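PDB 5I4C: transcriptional regulatory protein RcsB from Escherichia coli, which acts as the DNA-binding response regulator of the Rcs signalling system, controlling transcription of genes for colanic acid capsule synthesis, biofilm formation, cell division and outer membrane proteins. Local coordinates for residues A[84-89]-A[110-115]; A[4-9]-A[118-123]. All blocks are in the same frame, centred on the assembly; numbering follows the deposited sequence.

Contact 1: A[84-89]-A[110-115]; sequences IVLTMN and QGAPTD
At the C-terminal ends of the parallel strands in this CheY-like receiver domain, Leu86 and Met88, at the end of strand 82-87 and just beyond it, meet Ala112 and Gln110, where helix 112-124 begins. The inner part is purely apolar. Leu86 CD2 meets the methyl of Ala112, 4.2 Å from its CB, and Ile19 of helix 13-23 packs on both; leucine has the length to cross from sheet to helix, and alanine lets the first helical turn lie close. Gly111 serves as the N-cap of that turn, its O accepting a hydrogen bond from Asp115 N.

Farther out, toward solvent, a thioether meets a carboxamide. With CG anti to the carbonyl carbon, Gln110 puts CG against the thioether, and the bend at chi2 (-62°) swings the amide to it as well. The amide NE2 gives a weak hydrogen bond to Met88 SD, 3.5 Å long with an N-H...S angle of 151°. The aliphatic part of Gln110 touches the same thioether, CG lying 3.7 Å from Met88 SD and 3.9 Å from Met88 CE. Met88 reaches this place through a nearly eclipsed chi2 of -11°, an unfavourable torsion, so its exact pose in solution is probably less certain.

The two ends of the glutamine amide do different work: OE1 accepts a stronger bond from the backbone N of Ile14 of the second subunit, whose His12 packs on both Gln110 and Met88. Sulfur is a soft, poor acceptor, so Met88 probably contributes mainly dispersion, and the rotation of the amide is probably set more by the dimer partner.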
# COMPACT_ATOMS: atom_id res chain seq x y z
N ILE A 84 -13.47 6.48 10.34
CA ILE A 84 -12.71 7.10 9.29
C ILE A 84 -12.70 6.21 8.07
O ILE A 84 -12.22 5.05 8.14
CB ILE A 84 -11.28 7.43 9.69
CG1 ILE A 84 -11.29 8.44 10.84
CG2 ILE A 84 -10.50 8.01 8.50
CD1 ILE A 84 -9.91 8.66 11.45
N VAL A 85 -13.21 6.76 6.97
CA VAL A 85 -13.19 6.10 5.67
C VAL A 85 -11.88 6.41 4.92
O VAL A 85 -11.51 7.55 4.83
CB VAL A 85 -14.43 6.46 4.85
CG1 VAL A 85 -14.33 6.02 3.39
CG2 VAL A 85 -15.63 5.76 5.49
N LEU A 86 -11.26 5.37 4.37
CA LEU A 86 -10.12 5.46 3.46
C LEU A 86 -10.63 5.42 2.03
O LEU A 86 -11.35 4.47 1.67
CB LEU A 86 -9.19 4.23 3.64
CG LEU A 86 -8.56 4.05 5.02
CD1 LEU A 86 -7.78 2.72 5.11
CD2 LEU A 86 -7.68 5.27 5.31
N THR A 87 -10.32 6.43 1.24
CA THR A 87 -10.89 6.50 -0.06
C THR A 87 -9.83 6.54 -1.15
O THR A 87 -8.76 7.13 -1.01
CB THR A 87 -11.92 7.64 -0.14
OG1 THR A 87 -12.60 7.48 -1.36
CG2 THR A 87 -11.30 8.97 -0.06
N MET A 88 -10.11 5.89 -2.24
CA MET A 88 -9.10 5.81 -3.30
C MET A 88 -9.11 7.08 -4.10
O MET A 88 -8.20 7.33 -4.86
CB MET A 88 -9.24 4.56 -4.19
CG MET A 88 -7.90 3.79 -4.46
SD MET A 88 -6.27 4.55 -4.02
CE MET A 88 -5.66 5.16 -5.61
N ASN A 89 -10.16 7.88 -3.96
CA ASN A 89 -10.17 9.15 -4.63
C ASN A 89 -11.15 10.16 -3.97
O ASN A 89 -11.94 9.81 -3.11
CB ASN A 89 -10.52 8.93 -6.09
CG ASN A 89 -11.97 8.48 -6.27
OD1 ASN A 89 -12.90 9.16 -5.84
ND2 ASN A 89 -12.16 7.31 -6.85
N GLN A 110 -4.06 6.72 -0.17
CA GLN A 110 -2.62 6.77 -0.50
C GLN A 110 -1.81 7.73 0.38
O GLN A 110 -0.61 7.64 0.43
CB GLN A 110 -2.41 7.06 -1.96
CG GLN A 110 -3.01 5.98 -2.87
CD GLN A 110 -2.36 4.62 -2.65
OE1 GLN A 110 -1.14 4.53 -2.53
NE2 GLN A 110 -3.20 3.53 -2.59
N GLY A 111 -2.47 8.67 1.03
CA GLY A 111 -1.83 9.61 1.95
C GLY A 111 -2.06 9.22 3.40
O GLY A 111 -1.69 9.96 4.27
N ALA A 112 -2.62 8.05 3.67
CA ALA A 112 -2.91 7.68 5.05
C ALA A 112 -1.77 7.76 6.08
O ALA A 112 -2.00 8.21 7.20
CB ALA A 112 -3.60 6.31 5.09
N PRO A 113 -0.53 7.38 5.71
CA PRO A 113 0.49 7.43 6.75
C PRO A 113 0.76 8.80 7.29
O PRO A 113 0.97 8.88 8.49
CB PRO A 113 1.76 6.91 6.06
CG PRO A 113 1.26 6.06 4.92
CD PRO A 113 -0.05 6.69 4.48
N THR A 114 0.76 9.82 6.45
CA THR A 114 0.78 11.24 6.86
C THR A 114 -0.54 11.81 7.39
O THR A 114 -0.59 12.56 8.38
CB THR A 114 1.10 12.12 5.65
OG1 THR A 114 2.14 11.51 4.90
CG2 THR A 114 1.53 13.50 6.11
N ASP A 115 -1.63 11.47 6.73
CA ASP A 115 -2.89 12.16 7.02
C ASP A 115 -3.59 11.56 8.18
O ASP A 115 -4.32 12.30 8.85
CB ASP A 115 -3.82 12.17 5.81
CG ASP A 115 -3.25 12.95 4.63
OD1 ASP A 115 -2.34 13.79 4.86
OD2 ASP A 115 -3.69 12.72 3.46

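Contact 2: A[4-9]-A[118-123]; sequences MNVIIA and KALAAL
Met4 and Leu120 fit together as a bent rod against a forked tip. The methionine leaves strand 4-9 fully stretched, with CG anti to the backbone N (chi1 -174°) and the next torsion extended as well, then turns at the sulfur (chi3 -77°). That bend lays SD against one prong of the leucine, 3.8 Å from Leu120 CD2, and carries the terminal methyl on to the helix surface. There Met4 CE settles in the shallow hollow between residues one turn apart, 3.7 Å from Leu120 O and 4.4 Å from Leu123 CB. A slender, unbranched side chain suits this slot.

Two residues along the strand and on the same face, past Asn5, which faces the other way, Val6 offers a shorter bump. Its CG1 points at the notch between the two Leu120 methyls, being 4.4 Å from Leu120 CD1 and equally 4.4 Å from Leu120 CD2. A stubby, branched valine fits where the helix residue has already spanned most of the gap.

This is the helix-on-sheet layer of the receiver fold: helix 112-124 lies over one face of the parallel sheet, its segment axis passing 11.2 Å from that of strand 4-9 and running at 129° to it. Helix 13-23 flanks the same layer, and its Leu23 packs on both Val6 and Leu120. Val52, on the neighbouring strand 52-56, lies under both Met4 and Leu123, widening the apolar floor beneath the helix.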
# COMPACT_ATOMS: atom_id res chain seq x y z
N MET A 4 -6.16 6.12 22.32
CA MET A 4 -7.15 5.78 21.33
C MET A 4 -6.88 4.40 20.72
O MET A 4 -5.81 4.16 20.15
CB MET A 4 -7.18 6.87 20.29
CG MET A 4 -8.27 6.73 19.25
SD MET A 4 -8.13 8.13 18.09
CE MET A 4 -8.84 9.49 19.01
N ASN A 5 -7.87 3.50 20.81
CA ASN A 5 -7.75 2.17 20.24
C ASN A 5 -8.43 2.20 18.92
O ASN A 5 -9.61 2.66 18.83
CB ASN A 5 -8.40 1.14 21.10
CG ASN A 5 -7.66 0.91 22.38
OD1 ASN A 5 -6.45 1.15 22.48
ND2 ASN A 5 -8.39 0.47 23.40
N VAL A 6 -7.71 1.75 17.90
CA VAL A 6 -8.21 1.79 16.51
C VAL A 6 -8.16 0.42 15.88
O VAL A 6 -7.31 -0.41 16.20
CB VAL A 6 -7.48 2.90 15.64
CG1 VAL A 6 -7.34 4.25 16.40
CG2 VAL A 6 -6.11 2.46 15.18
N ILE A 7 -9.10 0.15 14.97
CA ILE A 7 -9.10 -1.05 14.12
C ILE A 7 -8.85 -0.54 12.72
O ILE A 7 -9.37 0.53 12.36
CB ILE A 7 -10.48 -1.75 14.18
CG1 ILE A 7 -10.72 -2.30 15.57
CG2 ILE A 7 -10.59 -2.81 13.14
CD1 ILE A 7 -12.05 -2.98 15.68
N ILE A 8 -8.09 -1.28 11.94
CA ILE A 8 -7.82 -0.87 10.59
C ILE A 8 -8.32 -1.97 9.67
O ILE A 8 -8.08 -3.17 9.93
CB ILE A 8 -6.34 -0.49 10.37
CG1 ILE A 8 -5.38 -1.64 10.62
CG2 ILE A 8 -5.90 0.59 11.35
CD1 ILE A 8 -3.90 -1.27 10.35
N ALA A 9 -9.02 -1.58 8.61
CA ALA A 9 -9.61 -2.57 7.73
C ALA A 9 -9.42 -2.19 6.28
O ALA A 9 -9.75 -1.07 5.86
CB ALA A 9 -11.08 -2.76 8.07
N LYS A 118 -3.20 13.10 11.60
CA LYS A 118 -3.85 14.38 11.69
C LYS A 118 -5.35 14.14 11.85
O LYS A 118 -6.00 14.85 12.64
CB LYS A 118 -3.61 15.24 10.43
CG LYS A 118 -2.16 15.53 10.02
CD LYS A 118 -2.23 16.19 8.65
CE LYS A 118 -0.90 16.67 8.11
NZ LYS A 118 -1.10 17.97 7.39
N ALA A 119 -5.91 13.16 11.13
CA ALA A 119 -7.34 12.87 11.28
C ALA A 119 -7.69 12.39 12.71
O ALA A 119 -8.71 12.78 13.32
CB ALA A 119 -7.77 11.85 10.22
N LEU A 120 -6.83 11.54 13.24
CA LEU A 120 -7.02 11.02 14.59
C LEU A 120 -6.88 12.13 15.67
O LEU A 120 -7.61 12.11 16.64
CB LEU A 120 -6.05 9.88 14.88
CG LEU A 120 -6.30 8.61 14.06
CD1 LEU A 120 -5.26 7.58 14.48
CD2 LEU A 120 -7.68 8.07 14.29
N ALA A 121 -5.92 13.05 15.51
CA ALA A 121 -5.85 14.26 16.41
C ALA A 121 -7.12 15.09 16.36
O ALA A 121 -7.61 15.55 17.38
CB ALA A 121 -4.68 15.13 16.04
N ALA A 122 -7.67 15.27 15.15
CA ALA A 122 -8.93 16.00 14.99
C ALA A 122 -10.04 15.30 15.74
O ALA A 122 -10.84 15.96 16.50
CB ALA A 122 -9.30 16.13 13.52
N LEU A 123 -10.16 14.00 15.49
CA LEU A 123 -11.15 13.19 16.21
C LEU A 123 -11.05 13.31 17.72
O LEU A 123 -12.09 13.39 18.44
CB LEU A 123 -11.03 11.71 15.87
CG LEU A 123 -12.01 11.31 14.78
CD1 LEU A 123 -11.88 12.12 13.49
CD2 LEU A 123 -11.94 9.80 14.50

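From the N terminus, strand 4-9 enters first, but its partner in contact 2 is the helix at residues 118-123, so that contact closes a loop of more than a hundred residues around most of the receiver domain. Contact 1 falls wholly within this loop: the chain leaves 84-89, passes through helix 92-99 and strand 105-108, and returns at 110-115. Both contacts seat helix 112-124 on the same sheet, contact 1 at its beginning and contact 2 farther along. Their centres are 12 Å apart, and Ile84 bridges them, its CD1 packing 3.7 Å from Leu120 CD2 and 3.8 Å from Leu123 CD2.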